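Long-range contact in mambaquaretin-1 (PDB 5M4V), which is a Kunitz-fold peptide from green mamba venom that acts as a selective antagonist of the vasopressin type 2 receptor: residues P2-L7 with N43-L48. Residues are numbered along the deposited sequence; the frame is centred on the assembly and turned at random. Where two conformers were deposited one is given.
Sequences PSFCNL and NRFSTL
N43 turns its carboxamide toward L7, the residue that follows the 3-10 turn 3-6, and its ND2 donates a hydrogen bond to L7 O at 2.9 Å. The bond is fairly straight, with an N-H...O angle of 152°, and L7 O is tilted 18° out of the amide plane of N43. CG of N43 stands anti to its own backbone N (chi1 -177°), which carries the amide across to segment 2-7. ND2 also passes 3.2 Å from C5 O, but the angle there is too poor for a hydrogen bond. Asparagine suits this buried place because one flat group both donates and accepts: OD1 takes the backbone N-H of Y23, so the two ends of the amide link segment 2-7 to strand 18-24 and the rotation of the group is fixed.

The stem of the same side chain packs as well, N43 CB resting 3.5 Å from F4 O and 4.2 Å from L7 CB. Farther along, F45 CZ comes to the edge of the F4 ring, near its plane, 4.2 Å from F4 CE1, and the two side chains cross obliquely. Phenylalanine is long enough to close the gap between the F4 and F45 backbones, which lie farther apart than those of C5 and N43, and each ring reaches T54 as well.

Helix 48-55 thus lies against both rings, C5 is tied to it by the disulfide to C55 characteristic of the Kunitz fold, and backbone hydrogen bonds between F45 and F21 join segment 43-48 to strand 18-24.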
loop_
_atom_site.group_PDB
_atom_site.type_symbol
_atom_site.label_atom_id
_atom_site.label_comp_id
_atom_site.label_asym_id
_atom_site.label_seq_id
_atom_site.Cartn_x
_atom_site.Cartn_y
_atom_site.Cartn_z
ATOM N N PRO A 2 4.437 -5.561 -10.733
ATOM C CA PRO A 2 3.260 -5.006 -11.344
ATOM C C PRO A 2 3.294 -3.478 -11.338
ATOM O O PRO A 2 3.682 -2.853 -10.355
ATOM C CB PRO A 2 2.105 -5.533 -10.482
ATOM C CG PRO A 2 2.629 -6.827 -9.944
ATOM C CD PRO A 2 4.071 -6.521 -9.683
ATOM N N SER A 3 2.784 -2.859 -12.423
ATOM C CA SER A 3 2.867 -1.403 -12.514
ATOM C C SER A 3 2.061 -0.695 -11.384
ATOM O O SER A 3 2.414 0.396 -10.995
ATOM C CB SER A 3 2.556 -0.878 -13.823
ATOM O OG SER A 3 1.267 -1.284 -14.064
ATOM N N PHE A 4 0.991 -1.341 -10.868
ATOM C CA PHE A 4 0.203 -0.686 -9.835
ATOM C C PHE A 4 0.972 -0.545 -8.516
ATOM O O PHE A 4 0.594 0.304 -7.681
ATOM C CB PHE A 4 -1.175 -1.334 -9.569
ATOM C CG PHE A 4 -1.136 -2.724 -9.006
ATOM C CD1 PHE A 4 -1.020 -2.929 -7.663
ATOM C CD2 PHE A 4 -1.369 -3.802 -9.777
ATOM C CE1 PHE A 4 -1.027 -4.220 -7.183
ATOM C CE2 PHE A 4 -1.369 -5.020 -9.326
ATOM C CZ PHE A 4 -1.179 -5.297 -8.042
ATOM N N CYS A 5 2.054 -1.308 -8.333
ATOM C CA CYS A 5 2.910 -1.076 -7.199
ATOM C C CYS A 5 3.456 0.344 -7.150
ATOM O O CYS A 5 3.790 0.846 -6.080
ATOM C CB CYS A 5 4.075 -2.050 -7.257
ATOM S SG CYS A 5 3.621 -3.811 -7.110
ATOM N N ASN A 6 3.588 0.954 -8.353
ATOM C CA ASN A 6 4.143 2.267 -8.465
ATOM C C ASN A 6 3.135 3.371 -8.292
ATOM O O ASN A 6 3.510 4.541 -8.322
ATOM C CB ASN A 6 4.832 2.411 -9.809
ATOM C CG ASN A 6 5.959 1.424 -9.978
ATOM O OD1 ASN A 6 6.699 1.125 -9.034
ATOM N ND2 ASN A 6 6.067 0.856 -11.167
ATOM N N LEU A 7 1.870 3.061 -8.054
ATOM C CA LEU A 7 0.898 4.106 -7.728
ATOM C C LEU A 7 1.280 4.697 -6.391
ATOM O O LEU A 7 1.829 4.073 -5.496
ATOM C CB LEU A 7 -0.515 3.495 -7.601
ATOM C CG LEU A 7 -1.136 2.992 -8.896
ATOM C CD1 LEU A 7 -2.385 2.233 -8.575
ATOM C CD2 LEU A 7 -1.430 4.201 -9.810
ATOM N N ASN A 43 -2.326 0.097 -4.687
ATOM C CA ASN A 43 -1.087 -0.071 -3.929
ATOM C C ASN A 43 -1.408 -0.061 -2.417
ATOM O O ASN A 43 -1.093 0.870 -1.677
ATOM C CB ASN A 43 -0.102 0.992 -4.299
ATOM C CG ASN A 43 1.235 0.828 -3.594
ATOM O OD1 ASN A 43 1.532 -0.232 -3.059
ATOM N ND2 ASN A 43 2.025 1.894 -3.586
ATOM N N ARG A 44 -2.078 -1.145 -2.012
ATOM C CA ARG A 44 -2.569 -1.239 -0.664
ATOM C C ARG A 44 -2.761 -2.729 -0.368
ATOM O O ARG A 44 -3.455 -3.427 -1.105
ATOM C CB ARG A 44 -3.895 -0.521 -0.484
ATOM C CG ARG A 44 -4.479 -0.653 0.894
ATOM C CD ARG A 44 -5.732 0.052 1.203
ATOM N NE ARG A 44 -6.900 -0.661 0.719
ATOM C CZ ARG A 44 -7.557 -0.280 -0.363
ATOM N NH1 ARG A 44 -7.109 0.756 -1.040
ATOM N NH2 ARG A 44 -8.703 -0.839 -0.735
ATOM N N PHE A 45 -2.212 -3.170 0.758
ATOM C CA PHE A 45 -2.190 -4.574 1.118
ATOM C C PHE A 45 -2.502 -4.719 2.586
ATOM O O PHE A 45 -2.105 -3.912 3.419
ATOM C CB PHE A 45 -0.814 -5.185 0.821
ATOM C CG PHE A 45 -0.392 -4.978 -0.581
ATOM C CD1 PHE A 45 -0.766 -5.835 -1.586
ATOM C CD2 PHE A 45 0.320 -3.849 -0.969
ATOM C CE1 PHE A 45 -0.438 -5.636 -2.892
ATOM C CE2 PHE A 45 0.670 -3.623 -2.284
ATOM C CZ PHE A 45 0.283 -4.538 -3.240
ATOM N N SER A 46 -3.176 -5.813 2.955
ATOM C CA SER A 46 -3.543 -6.027 4.364
ATOM C C SER A 46 -2.397 -6.591 5.168
ATOM O O SER A 46 -2.453 -6.529 6.410
ATOM C CB SER A 46 -4.792 -6.931 4.539
ATOM O OG SER A 46 -4.427 -8.207 3.966
ATOM N N THR A 47 -1.388 -7.185 4.532
ATOM C CA THR A 47 -0.262 -7.722 5.246
ATOM C C THR A 47 1.039 -7.328 4.557
ATOM O O THR A 47 1.080 -7.091 3.356
ATOM C CB THR A 47 -0.328 -9.206 5.394
ATOM O OG1 THR A 47 -0.112 -9.822 4.121
ATOM C CG2 THR A 47 -1.574 -9.751 6.034
ATOM N N LEU A 48 2.096 -7.292 5.349
ATOM C CA LEU A 48 3.446 -7.001 4.848
ATOM C C LEU A 48 3.851 -8.075 3.855
ATOM O O LEU A 48 4.420 -7.777 2.793
ATOM C CB LEU A 48 4.383 -6.884 6.028
ATOM C CG LEU A 48 5.878 -6.647 5.699
ATOM C CD1 LEU A 48 6.064 -5.414 4.838
ATOM C CD2 LEU A 48 6.617 -6.527 6.999
#